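Local coordinates for carbohydrate kinase (PDB 2NWH), which probably transfers phosphate from ATP to a sugar or related small molecule, acting as a carbohydrate kinase of the pfkB (ribokinase-like) family, at residues K4-G10 / G53-I59; L49-F54 / L262-E267; V204-P208 / V228-N232; P242-V247 / G306-Q310. All coordinates share one frame; numbering follows the deposited sequence. Where two conformers were deposited one is given.

In the fold
Contacts 1 and 3 reach the same ten-stranded sheet of the ribokinase-like domain. Contact 1 pairs strands 5-9 and 55-63 near one end of it; contact 3, about 26 Å away between centres, sets the start of helix 207-213 on strand 227-231. Contact 2, about 10 Å from contact 1 between centres, shares Gly53 and Phe54 with it and joins helices 41-51 and 255-266. Along the chain, contact 3 is nested inside the loop that contact 2 closes, while contact 4 follows contact 3 and alternates with contact 2, tying the two loops at 242-247 and 306-310. Distant parts of the sequence build one compact domain, from which the four-stranded sheet extends, probably as a substrate lid.

Contact 1: K4-G10 / G53-I59; sequences KKILVLG and GFEVRII
Ile6 sets its CD1 over one face of the Phe54 ring, a CH-pi contact 4.1 Å from the ring centroid, while Lys4 O lies at the ring's edge, near its plane. The other flat group, the Arg57 guanidinium, is met obliquely by Leu7 CD1. That methyl mainly rides on the aliphatic stem, 3.6 Å from Arg57 CG, because the extended arginine runs alongside the leucine in the same direction. The two parallel strands that carry these side chains are joined by bonds alternating in direction: Ile6 O accepts Arg57 N at 3.0 Å, and Arg57 O accepts Val8 N at 2.8 Å, both nearly straight. At the more exposed end Lys5 bends at chi3 (67°) and chi4 (61°), which brings NZ to Glu55 OE2 at 3.1 Å, the two chains running side by side; this salt bridge's hydrogen bond is weak, and a water links NZ to Glu55 O. Long charged chains suit this rim, and branched ones the interior, where Val8 CG2 meets Val56 CG1 at 3.9 Å. Arg57 NE finds its partner in Thr83 OG1 of the next strand. Strand 5-9 is flanked on its other side by strand 137-141 and strand 55-63 by strand 81-87. Leu7, Arg57 and Ile59 pack on Ala131 of helix 126-134; from the other face Ile6, Val8 and Val56 meet helix 41-51, which precedes strand 55-63 as in a beta-alpha-beta unit.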
loop_
_atom_site.group_PDB
_atom_site.type_symbol
_atom_site.label_atom_id
_atom_site.label_comp_id
_atom_site.label_asym_id
_atom_site.label_seq_id
_atom_site.Cartn_x
_atom_site.Cartn_y
_atom_site.Cartn_z
ATOM N N LYS A 4 8.111 -3.048 -16.488
ATOM C CA LYS A 4 8.725 -4.185 -15.823
ATOM C C LYS A 4 9.251 -3.779 -14.463
ATOM O O LYS A 4 9.299 -4.601 -13.563
ATOM C CB LYS A 4 9.898 -4.746 -16.636
ATOM C CG LYS A 4 9.835 -6.270 -16.729
ATOM C CD LYS A 4 10.249 -6.972 -15.424
ATOM C CE LYS A 4 10.665 -8.415 -15.640
ATOM N NZ LYS A 4 10.594 -9.136 -14.325
ATOM N N LYS A 5 9.645 -2.519 -14.339
ATOM C CA LYS A 5 10.369 -2.061 -13.152
ATOM C C LYS A 5 9.571 -1.029 -12.384
ATOM O O LYS A 5 9.112 -0.067 -12.957
ATOM C CB LYS A 5 11.731 -1.490 -13.537
ATOM C CG LYS A 5 12.746 -2.522 -13.999
ATOM C CD LYS A 5 14.110 -1.858 -14.334
ATOM C CE LYS A 5 14.865 -1.249 -13.119
ATOM N NZ LYS A 5 15.262 -2.184 -12.024
ATOM N N ILE A 6 9.349 -1.294 -11.095
ATOM C CA ILE A 6 8.535 -0.407 -10.301
ATOM C C ILE A 6 9.391 0.070 -9.153
ATOM O O ILE A 6 10.004 -0.762 -8.441
ATOM C CB ILE A 6 7.256 -1.139 -9.742
ATOM C CG1 ILE A 6 6.378 -1.678 -10.890
ATOM C CG2 ILE A 6 6.521 -0.240 -8.730
ATOM C CD1 ILE A 6 5.238 -2.490 -10.395
ATOM N N LEU A 7 9.438 1.378 -8.953
ATOM C CA LEU A 7 10.140 1.929 -7.798
ATOM C C LEU A 7 9.127 2.431 -6.791
ATOM O O LEU A 7 8.242 3.212 -7.153
ATOM C CB LEU A 7 11.037 3.081 -8.227
ATOM C CG LEU A 7 11.790 3.834 -7.104
ATOM C CD1 LEU A 7 12.899 2.987 -6.563
ATOM C CD2 LEU A 7 12.363 5.097 -7.675
ATOM N N VAL A 8 9.289 1.995 -5.541
ATOM C CA VAL A 8 8.405 2.361 -4.433
ATOM C C VAL A 8 9.129 3.309 -3.499
ATOM O O VAL A 8 10.268 3.035 -3.081
ATOM C CB VAL A 8 7.960 1.125 -3.665
ATOM C CG1 VAL A 8 7.015 1.517 -2.517
ATOM C CG2 VAL A 8 7.260 0.161 -4.624
ATOM N N LEU A 9 8.497 4.426 -3.186
ATOM C CA LEU A 9 9.037 5.387 -2.219
ATOM C C LEU A 9 7.998 5.574 -1.112
ATOM O O LEU A 9 6.916 6.122 -1.335
ATOM C CB LEU A 9 9.378 6.713 -2.908
ATOM C CG LEU A 9 10.313 6.538 -4.089
ATOM C CD1 LEU A 9 9.522 6.611 -5.401
ATOM C CD2 LEU A 9 11.346 7.699 -4.056
ATOM N N GLY A 10 8.310 5.104 0.084
ATOM C CA GLY A 10 7.285 5.005 1.099
ATOM C C GLY A 10 7.814 4.413 2.379
ATOM O O GLY A 10 9.010 4.460 2.640
ATOM N N GLY A 53 5.405 -10.725 -10.053
ATOM C CA GLY A 53 6.312 -10.884 -11.203
ATOM C C GLY A 53 7.102 -9.650 -11.617
ATOM O O GLY A 53 7.948 -9.711 -12.509
ATOM N N PHE A 54 6.861 -8.518 -10.958
ATOM C CA PHE A 54 7.570 -7.289 -11.347
ATOM C C PHE A 54 8.941 -7.209 -10.728
ATOM O O PHE A 54 9.187 -7.827 -9.717
ATOM C CB PHE A 54 6.752 -6.046 -10.965
ATOM C CG PHE A 54 5.472 -5.925 -11.761
ATOM C CD1 PHE A 54 5.467 -5.244 -12.966
ATOM C CD2 PHE A 54 4.318 -6.553 -11.339
ATOM C CE1 PHE A 54 4.294 -5.139 -13.737
ATOM C CE2 PHE A 54 3.147 -6.482 -12.111
ATOM C CZ PHE A 54 3.147 -5.755 -13.321
ATOM N N GLU A 55 9.821 -6.416 -11.341
ATOM C CA GLU A 55 11.149 -6.171 -10.775
ATOM C C GLU A 55 10.972 -4.932 -9.881
ATOM O O GLU A 55 10.791 -3.832 -10.374
ATOM C CB GLU A 55 12.201 -5.967 -11.889
ATOM C CG GLU A 55 13.618 -5.662 -11.284
ATOM C CD GLU A 55 14.740 -5.670 -12.306
ATOM O OE1 GLU A 55 14.497 -6.125 -13.436
ATOM O OE2 GLU A 55 15.863 -5.208 -11.968
ATOM N N VAL A 56 10.968 -5.130 -8.568
ATOM C CA VAL A 56 10.567 -4.039 -7.651
ATOM C C VAL A 56 11.755 -3.586 -6.836
ATOM O O VAL A 56 12.527 -4.431 -6.346
ATOM C CB VAL A 56 9.390 -4.431 -6.706
ATOM C CG1 VAL A 56 8.927 -3.198 -5.839
ATOM C CG2 VAL A 56 8.202 -5.004 -7.539
ATOM N N ARG A 57 11.901 -2.257 -6.717
ATOM C CA ARG A 57 12.908 -1.649 -5.836
ATOM C C ARG A 57 12.174 -0.708 -4.864
ATOM O O ARG A 57 11.154 -0.090 -5.237
ATOM C CB ARG A 57 13.951 -0.881 -6.672
ATOM C CG ARG A 57 14.887 0.020 -5.861
ATOM C CD ARG A 57 15.816 0.749 -6.794
ATOM N NE ARG A 57 16.812 1.577 -6.102
ATOM C CZ ARG A 57 17.702 2.333 -6.744
ATOM N NH1 ARG A 57 17.668 2.417 -8.060
ATOM N NH2 ARG A 57 18.596 3.036 -6.072
ATOM N N ILE A 58 12.662 -0.605 -3.630
ATOM C CA ILE A 58 12.058 0.345 -2.658
ATOM C C ILE A 58 13.119 1.265 -2.031
ATOM O O ILE A 58 14.225 0.826 -1.706
ATOM C CB ILE A 58 11.194 -0.355 -1.547
ATOM C CG1 ILE A 58 10.478 0.697 -0.656
ATOM C CG2 ILE A 58 12.049 -1.381 -0.669
ATOM C CD1 ILE A 58 9.345 0.068 0.185
ATOM N N ILE A 59 12.749 2.530 -1.844
ATOM C CA ILE A 59 13.556 3.490 -1.097
ATOM C C ILE A 59 12.693 3.922 0.099
ATOM O O ILE A 59 11.629 4.571 -0.080
ATOM C CB ILE A 59 13.874 4.716 -1.952
ATOM C CG1 ILE A 59 14.674 4.331 -3.192
ATOM C CG2 ILE A 59 14.762 5.771 -1.130
ATOM C CD1 ILE A 59 14.755 5.542 -4.229
HETATM O O HOH W 1 8.347 -11.594 -14.148
HETATM O O HOH W 2 17.022 0.500 -10.792
HETATM O O HOH W 3 13.319 -2.145 -10.083
#

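Contact 2: L49-F54 / L262-E267; sequences LSRLGF and LAAIAE
Phe54 carries its CG beside the backbone N (chi1 -67°) and stands its ring across the side-chain bond (chi2 -89°), which delivers the far carbons CE1, CZ and CE2 to the end of helix 255-266. Leu49, with a similar first torsion (-71°), points CD2 at Ala263 and CD1 at Leu262. Ala263 receives most of this: its CB lies 3.4 Å from Phe54 CE2, a tight fit, and 3.8 Å from Leu52 CD1. One turn later Ala266 CB meets Phe54 CE1 at 3.8 Å. All these approaches to the ring are oblique. Alanine suits both places because its single methyl lets a large ring come close to the helix backbone. Deeper in, Leu49 CD1 touches Leu262 CD2 at 4.0 Å, the two leucines crossing at about a right angle. The helix of Leu49 ends in a Schellman motif with Gly53, at positive phi, as its C-prime residue: Phe54 N bonds back to Leu49 O and Gly53 N to Ser50 O. At the solvent rim two waters join Leu52 O to Glu267 OE2, the firmer at 2.8 Å from Leu52 O and 2.9 Å from Glu267 OE2. Glu267 OE1 forms a salt bridge with Lys269. Around this junction Leu262 packs on Ile185 and Phe187 of strand 185-189, Leu49 on Leu139 of strand 137-141, and Ala263 on Gln277 of helix 271-286.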
loop_
_atom_site.group_PDB
_atom_site.type_symbol
_atom_site.label_atom_id
_atom_site.label_comp_id
_atom_site.label_asym_id
_atom_site.label_seq_id
_atom_site.Cartn_x
_atom_site.Cartn_y
_atom_site.Cartn_z
ATOM N N LEU A 49 3.879 -6.619 -5.368
ATOM C CA LEU A 49 4.204 -6.448 -6.775
ATOM C C LEU A 49 5.298 -7.388 -7.219
ATOM O O LEU A 49 5.246 -7.932 -8.332
ATOM C CB LEU A 49 4.587 -4.977 -7.069
ATOM C CG LEU A 49 3.351 -4.078 -6.983
ATOM C CD1 LEU A 49 3.753 -2.588 -6.692
ATOM C CD2 LEU A 49 2.458 -4.247 -8.231
ATOM N N SER A 50 6.299 -7.589 -6.374
ATOM C CA SER A 50 7.354 -8.587 -6.673
ATOM C C SER A 50 6.808 -10.028 -6.799
ATOM O O SER A 50 7.142 -10.794 -7.748
ATOM C CB SER A 50 8.482 -8.465 -5.641
ATOM O OG SER A 50 9.555 -9.324 -5.968
ATOM N N ARG A 51 5.922 -10.370 -5.882
ATOM C CA ARG A 51 5.215 -11.679 -5.909
ATOM C C ARG A 51 4.407 -11.899 -7.168
ATOM O O ARG A 51 4.206 -13.049 -7.573
ATOM C CB ARG A 51 4.266 -11.763 -4.714
ATOM C CG ARG A 51 5.032 -12.064 -3.410
ATOM C CD ARG A 51 4.160 -11.805 -2.188
ATOM N NE ARG A 51 4.986 -11.945 -0.982
ATOM C CZ ARG A 51 4.830 -11.223 0.108
ATOM N NH1 ARG A 51 3.858 -10.316 0.150
ATOM N NH2 ARG A 51 5.634 -11.427 1.164
ATOM N N LEU A 52 3.940 -10.797 -7.748
ATOM C CA LEU A 52 3.196 -10.814 -9.009
ATOM C C LEU A 52 4.086 -10.681 -10.243
ATOM O O LEU A 52 3.589 -10.562 -11.359
ATOM C CB LEU A 52 2.131 -9.727 -8.991
ATOM C CG LEU A 52 1.084 -9.851 -7.888
ATOM C CD1 LEU A 52 0.174 -8.679 -8.040
ATOM C CD2 LEU A 52 0.303 -11.217 -7.991
ATOM N N GLY A 53 5.405 -10.725 -10.053
ATOM C CA GLY A 53 6.312 -10.884 -11.203
ATOM C C GLY A 53 7.102 -9.650 -11.617
ATOM O O GLY A 53 7.948 -9.711 -12.509
ATOM N N PHE A 54 6.861 -8.518 -10.958
ATOM C CA PHE A 54 7.570 -7.289 -11.347
ATOM C C PHE A 54 8.941 -7.209 -10.728
ATOM O O PHE A 54 9.187 -7.827 -9.717
ATOM C CB PHE A 54 6.752 -6.046 -10.965
ATOM C CG PHE A 54 5.472 -5.925 -11.761
ATOM C CD1 PHE A 54 5.467 -5.244 -12.966
ATOM C CD2 PHE A 54 4.318 -6.553 -11.339
ATOM C CE1 PHE A 54 4.294 -5.139 -13.737
ATOM C CE2 PHE A 54 3.147 -6.482 -12.111
ATOM C CZ PHE A 54 3.147 -5.755 -13.321
ATOM N N LEU A 262 -2.726 -2.344 -9.722
ATOM C CA LEU A 262 -1.588 -1.715 -10.360
ATOM C C LEU A 262 -0.881 -2.720 -11.242
ATOM O O LEU A 262 -0.491 -2.382 -12.343
ATOM C CB LEU A 262 -0.663 -1.126 -9.289
ATOM C CG LEU A 262 0.555 -0.364 -9.757
ATOM C CD1 LEU A 262 0.031 0.829 -10.527
ATOM C CD2 LEU A 262 1.324 0.071 -8.536
ATOM N N ALA A 263 -0.764 -3.984 -10.797
ATOM C CA ALA A 263 -0.176 -5.011 -11.658
ATOM C C ALA A 263 -0.943 -5.142 -12.950
ATOM O O ALA A 263 -0.334 -5.261 -14.022
ATOM C CB ALA A 263 -0.076 -6.343 -10.978
ATOM N N ALA A 264 -2.278 -5.138 -12.871
ATOM C CA ALA A 264 -3.110 -5.208 -14.081
ATOM C C ALA A 264 -2.925 -4.008 -15.028
ATOM O O ALA A 264 -2.802 -4.202 -16.231
ATOM C CB ALA A 264 -4.557 -5.418 -13.750
ATOM N N ILE A 265 -2.923 -2.795 -14.486
ATOM C CA ILE A 265 -2.728 -1.576 -15.303
ATOM C C ILE A 265 -1.341 -1.571 -15.973
ATOM O O ILE A 265 -1.203 -1.217 -17.139
ATOM C CB ILE A 265 -2.940 -0.267 -14.474
ATOM C CG1 ILE A 265 -4.391 -0.144 -13.950
ATOM C CG2 ILE A 265 -2.515 1.001 -15.291
ATOM C CD1 ILE A 265 -5.533 -0.099 -15.034
ATOM N N ALA A 266 -0.330 -1.984 -15.224
ATOM C CA ALA A 266 1.058 -1.950 -15.689
ATOM C C ALA A 266 1.249 -2.957 -16.815
ATOM O O ALA A 266 2.059 -2.755 -17.716
ATOM C CB ALA A 266 1.995 -2.230 -14.543
ATOM N N GLU A 267 0.468 -4.025 -16.779
ATOM C CA GLU A 267 0.407 -4.999 -17.875
ATOM C C GLU A 267 -0.524 -4.527 -18.996
ATOM O O GLU A 267 -0.696 -5.211 -20.004
ATOM C CB GLU A 267 -0.017 -6.372 -17.333
ATOM C CG GLU A 267 0.968 -6.877 -16.290
ATOM C CD GLU A 267 0.657 -8.250 -15.747
ATOM O OE1 GLU A 267 -0.522 -8.696 -15.842
ATOM O OE2 GLU A 267 1.614 -8.873 -15.214
HETATM O O HOH W 4 1.118 -10.155 -12.650
HETATM O O HOH W 5 4.433 -9.997 -13.766
#

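Contact 3: V204-P208 / V228-N232; sequences VRDWP and VVAFN
Pro208 lies over Phe231 with its CA above the centre of the aromatic ring, 3.8 Å from the centroid and only 10° off the ring normal, a CH-pi contact in which a hydrogen made slightly acidic by the neighbouring amide nitrogen probably faces the pi cloud. The two side chains cross at a slant, and Pro208 CG comes 3.7 Å from Phe231 CB. Phe231 can lie under the proline because its CG is placed between the backbone N and carbonyl carbon (chi1 70°), lifting the ring off the strand toward the helix. Pro208 also points at Val229, whose CG2 reaches up to within 3.9 Å of Pro208 CG. Val204 passes the same valine in the opposite direction, so that its CG1 settles 3.7 Å from Val229 CB. The other methyl of Val229, CG1, lies 3.2 Å from Val204 O and at the edge of the Trp207 ring, near its plane.

Val204 O is also the acceptor of Trp207 N, closing the type I turn that leads into helix 207-213. Proline fits the first turn of a helix, where a backbone N-H has no carbonyl of the preceding turn to bond. The indole turns its end away to helix 190-197, NE1 donating a hydrogen bond to Glu190 OE2. Val229 and Phe231 belong to strand 227-231, paired with strand 219-223. Chemically the contact is essentially apolar, held by shape and the one CH-pi approach; Val204 O, the polar atom pressed against Val229, is already bonded by Trp207 N.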
loop_
_atom_site.group_PDB
_atom_site.type_symbol
_atom_site.label_atom_id
_atom_site.label_comp_id
_atom_site.label_asym_id
_atom_site.label_seq_id
_atom_site.Cartn_x
_atom_site.Cartn_y
_atom_site.Cartn_z
ATOM N N VAL A 204 -21.020 5.218 -4.087
ATOM C CA VAL A 204 -19.607 4.830 -4.343
ATOM C C VAL A 204 -19.203 5.105 -5.803
ATOM O O VAL A 204 -18.080 5.546 -6.097
ATOM C CB VAL A 204 -19.290 3.350 -3.887
ATOM C CG1 VAL A 204 -18.507 2.537 -4.938
ATOM C CG2 VAL A 204 -18.515 3.338 -2.581
ATOM N N ARG A 205 -20.144 4.861 -6.708
ATOM C CA ARG A 205 -19.986 5.196 -8.116
ATOM C C ARG A 205 -19.843 6.704 -8.341
ATOM O O ARG A 205 -19.669 7.145 -9.488
ATOM C CB ARG A 205 -21.188 4.662 -8.908
ATOM C CG ARG A 205 -22.531 4.928 -8.238
ATOM C CD ARG A 205 -23.665 4.715 -9.218
ATOM N NE ARG A 205 -23.605 3.385 -9.825
ATOM C CZ ARG A 205 -24.500 2.409 -9.599
ATOM N NH1 ARG A 205 -25.544 2.610 -8.775
ATOM N NH2 ARG A 205 -24.365 1.233 -10.206
ATOM N N ASP A 206 -19.917 7.494 -7.249
ATOM C CA ASP A 206 -19.837 8.950 -7.346
ATOM C C ASP A 206 -18.427 9.474 -7.222
ATOM O O ASP A 206 -18.130 10.593 -7.666
ATOM C CB ASP A 206 -20.708 9.587 -6.267
ATOM C CG ASP A 206 -22.192 9.182 -6.442
ATOM O OD1 ASP A 206 -22.879 8.521 -5.535
ATOM O OD2 ASP A 206 -22.800 9.620 -7.474
ATOM N N TRP A 207 -17.551 8.668 -6.618
ATOM C CA TRP A 207 -16.207 9.147 -6.342
ATOM C C TRP A 207 -15.457 9.699 -7.573
ATOM O O TRP A 207 -14.866 10.771 -7.482
ATOM C CB TRP A 207 -15.418 8.106 -5.568
ATOM C CG TRP A 207 -15.833 8.028 -4.118
ATOM C CD1 TRP A 207 -16.350 6.941 -3.466
ATOM C CD2 TRP A 207 -15.758 9.077 -3.136
ATOM N NE1 TRP A 207 -16.592 7.246 -2.139
ATOM C CE2 TRP A 207 -16.236 8.547 -1.910
ATOM C CE3 TRP A 207 -15.323 10.414 -3.173
ATOM C CZ2 TRP A 207 -16.304 9.308 -0.730
ATOM C CZ3 TRP A 207 -15.396 11.166 -1.999
ATOM C CH2 TRP A 207 -15.883 10.606 -0.794
ATOM N N PRO A 208 -15.524 9.016 -8.746
ATOM C CA PRO A 208 -14.812 9.541 -9.938
ATOM C C PRO A 208 -15.022 11.048 -10.265
ATOM O O PRO A 208 -14.041 11.781 -10.322
ATOM C CB PRO A 208 -15.336 8.647 -11.083
ATOM C CG PRO A 208 -15.693 7.354 -10.407
ATOM C CD PRO A 208 -16.227 7.747 -9.052
ATOM N N VAL A 228 -16.552 -1.671 -4.729
ATOM C CA VAL A 228 -15.311 -1.028 -5.202
ATOM C C VAL A 228 -15.590 -0.234 -6.467
ATOM O O VAL A 228 -16.280 -0.722 -7.357
ATOM C CB VAL A 228 -14.212 -2.049 -5.571
ATOM C CG1 VAL A 228 -12.838 -1.326 -5.648
ATOM C CG2 VAL A 228 -14.168 -3.226 -4.595
ATOM N N VAL A 229 -15.040 0.980 -6.544
ATOM C CA VAL A 229 -15.098 1.789 -7.751
ATOM C C VAL A 229 -13.667 2.054 -8.263
ATOM O O VAL A 229 -12.751 2.274 -7.458
ATOM C CB VAL A 229 -15.921 3.091 -7.511
ATOM C CG1 VAL A 229 -15.250 4.024 -6.502
ATOM C CG2 VAL A 229 -16.242 3.818 -8.825
ATOM N N ALA A 230 -13.474 1.951 -9.581
ATOM C CA ALA A 230 -12.189 2.281 -10.217
ATOM C C ALA A 230 -12.449 3.312 -11.290
ATOM O O ALA A 230 -13.510 3.295 -11.910
ATOM C CB ALA A 230 -11.552 1.062 -10.809
ATOM N N PHE A 231 -11.517 4.238 -11.491
ATOM C CA PHE A 231 -11.675 5.252 -12.537
ATOM C C PHE A 231 -10.344 5.694 -13.132
ATOM O O PHE A 231 -9.285 5.518 -12.510
ATOM C CB PHE A 231 -12.520 6.436 -12.048
ATOM C CG PHE A 231 -11.841 7.318 -11.022
ATOM C CD1 PHE A 231 -11.292 8.544 -11.395
ATOM C CD2 PHE A 231 -11.800 6.947 -9.674
ATOM C CE1 PHE A 231 -10.663 9.389 -10.433
ATOM C CE2 PHE A 231 -11.167 7.765 -8.707
ATOM C CZ PHE A 231 -10.599 8.989 -9.087
ATOM N N ASN A 232 -10.411 6.238 -14.349
ATOM C CA ASN A 232 -9.256 6.878 -14.988
ATOM C C ASN A 232 -9.786 8.113 -15.697
ATOM O O ASN A 232 -10.865 8.581 -15.353
ATOM C CB ASN A 232 -8.559 5.929 -15.966
ATOM C CG ASN A 232 -9.477 5.494 -17.099
ATOM O OD1 ASN A 232 -10.443 6.196 -17.428
ATOM N ND2 ASN A 232 -9.187 4.341 -17.700
#

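Contact 4: P242-V247 / G306-Q310; sequences PLIREV and GLVPQ
Glu246 and Leu307 bring together two loops at the edge of the ribokinase-like fold, Glu246 CB lying 3.2 Å from Leu307 O; the first loop is bent by a type I turn from Leu243 to Glu246, and the second leads from helix 298-305 into strand 311-313. Two hydrogen bonds join them. Val247 N gives one to that same Leu307 O at 3.0 Å, and Arg245 NH1 another to Gly306 O at 3.0 Å, the oxygen lying in the guanidinium plane and the N-H pointing straight at it (179°). Arginine suits this exposed rim because its long chain, bent at chi3 (-55°), reaches across to the second loop and still ends in a directional donor.

Apolar packing is lighter. Pro309 CG rests 3.8 Å from Pro242 CA, two rigid rings suiting loops of irregular shape, while Val247 CG1 is 4.3 Å from Val308 CG2. Beyond the loops, Val308 O and Pro309 O accept hydrogen bonds from Arg276 NH2 and NE.

Glu246 OE1 works on both sides: across the contact it lies 3.6 Å from Pro309 CB, and within its own loop it accepts Leu243 N at 2.8 Å, the donor coming from above the carboxylate plane, 42° out of it.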
loop_
_atom_site.group_PDB
_atom_site.type_symbol
_atom_site.label_atom_id
_atom_site.label_comp_id
_atom_site.label_asym_id
_atom_site.label_seq_id
_atom_site.Cartn_x
_atom_site.Cartn_y
_atom_site.Cartn_z
ATOM N N PRO A 242 -21.565 -10.157 -4.768
ATOM C CA PRO A 242 -21.299 -11.580 -5.039
ATOM C C PRO A 242 -22.578 -12.397 -5.207
ATOM O O PRO A 242 -23.533 -12.186 -4.466
ATOM C CB PRO A 242 -20.566 -12.061 -3.778
ATOM C CG PRO A 242 -20.881 -11.049 -2.724
ATOM C CD PRO A 242 -21.011 -9.741 -3.463
ATOM N N LEU A 243 -22.572 -13.318 -6.169
ATOM C CA LEU A 243 -23.587 -14.378 -6.254
ATOM C C LEU A 243 -23.313 -15.384 -5.128
ATOM O O LEU A 243 -22.395 -15.178 -4.326
ATOM C CB LEU A 243 -23.564 -15.049 -7.638
ATOM C CG LEU A 243 -23.719 -14.189 -8.915
ATOM C CD1 LEU A 243 -23.704 -15.069 -10.171
ATOM C CD2 LEU A 243 -24.981 -13.300 -8.906
ATOM N N ILE A 244 -24.102 -16.455 -5.056
ATOM C CA ILE A 244 -23.952 -17.449 -3.984
ATOM C C ILE A 244 -22.567 -18.119 -3.968
ATOM O O ILE A 244 -21.961 -18.292 -2.906
ATOM C CB ILE A 244 -25.088 -18.516 -4.023
ATOM C CG1 ILE A 244 -26.398 -17.895 -3.511
ATOM C CG2 ILE A 244 -24.690 -19.768 -3.225
ATOM C CD1 ILE A 244 -27.670 -18.697 -3.821
ATOM N N ARG A 245 -22.079 -18.466 -5.157
ATOM C CA ARG A 245 -20.832 -19.206 -5.328
ATOM C C ARG A 245 -19.597 -18.311 -5.183
ATOM O O ARG A 245 -18.481 -18.810 -5.008
ATOM C CB ARG A 245 -20.812 -19.889 -6.704
ATOM C CG ARG A 245 -20.901 -18.913 -7.912
ATOM C CD ARG A 245 -20.538 -19.582 -9.248
ATOM N NE ARG A 245 -19.222 -20.228 -9.224
ATOM C CZ ARG A 245 -18.074 -19.629 -9.553
ATOM N NH1 ARG A 245 -18.049 -18.350 -9.943
ATOM N NH2 ARG A 245 -16.938 -20.318 -9.488
ATOM N N GLU A 246 -19.810 -17.001 -5.247
ATOM C CA GLU A 246 -18.714 -16.031 -5.328
ATOM C C GLU A 246 -18.121 -15.561 -4.000
ATOM O O GLU A 246 -18.754 -15.661 -2.944
ATOM C CB GLU A 246 -19.144 -14.833 -6.156
ATOM C CG GLU A 246 -19.339 -15.209 -7.595
ATOM C CD GLU A 246 -19.827 -14.073 -8.432
ATOM O OE1 GLU A 246 -20.389 -13.103 -7.873
ATOM O OE2 GLU A 246 -19.646 -14.154 -9.664
ATOM N N VAL A 247 -16.896 -15.039 -4.078
ATOM C CA VAL A 247 -16.166 -14.614 -2.887
ATOM C C VAL A 247 -16.839 -13.372 -2.265
ATOM O O VAL A 247 -17.142 -12.382 -2.974
ATOM C CB VAL A 247 -14.623 -14.464 -3.152
ATOM C CG1 VAL A 247 -14.325 -13.402 -4.230
ATOM C CG2 VAL A 247 -13.855 -14.183 -1.847
ATOM N N GLY A 306 -11.871 -16.538 -11.048
ATOM C CA GLY A 306 -13.175 -17.103 -11.447
ATOM C C GLY A 306 -14.254 -16.954 -10.362
ATOM O O GLY A 306 -15.448 -17.080 -10.624
ATOM N N LEU A 307 -13.824 -16.673 -9.137
ATOM C CA LEU A 307 -14.744 -16.533 -8.006
ATOM C C LEU A 307 -15.092 -15.076 -7.726
ATOM O O LEU A 307 -15.989 -14.773 -6.912
ATOM C CB LEU A 307 -14.131 -17.182 -6.765
ATOM C CG LEU A 307 -13.811 -18.679 -6.797
ATOM C CD1 LEU A 307 -15.047 -19.504 -7.057
ATOM C CD2 LEU A 307 -12.706 -19.025 -7.804
ATOM N N VAL A 308 -14.379 -14.178 -8.404
ATOM C CA VAL A 308 -14.583 -12.739 -8.259
ATOM C C VAL A 308 -15.817 -12.293 -9.032
ATOM O O VAL A 308 -15.977 -12.639 -10.197
ATOM C CB VAL A 308 -13.318 -11.924 -8.689
ATOM C CG1 VAL A 308 -13.574 -10.419 -8.654
ATOM C CG2 VAL A 308 -12.185 -12.257 -7.763
ATOM N N PRO A 309 -16.695 -11.525 -8.372
ATOM C CA PRO A 309 -17.855 -11.009 -9.104
ATOM C C PRO A 309 -17.471 -10.278 -10.389
ATOM O O PRO A 309 -16.364 -9.749 -10.501
ATOM C CB PRO A 309 -18.495 -10.034 -8.105
ATOM C CG PRO A 309 -18.058 -10.539 -6.745
ATOM C CD PRO A 309 -16.690 -11.135 -6.947
ATOM N N GLN A 310 -18.387 -10.237 -11.350
ATOM C CA GLN A 310 -18.177 -9.408 -12.554
ATOM C C GLN A 310 -18.078 -7.896 -12.273
ATOM O O GLN A 310 -18.606 -7.409 -11.262
ATOM C CB GLN A 310 -19.238 -9.697 -13.607
ATOM C CG GLN A 310 -18.855 -10.848 -14.531
ATOM C CD GLN A 310 -17.427 -10.712 -15.077
ATOM O OE1 GLN A 310 -16.946 -9.599 -15.361
ATOM N NE2 GLN A 310 -16.743 -11.851 -15.219
#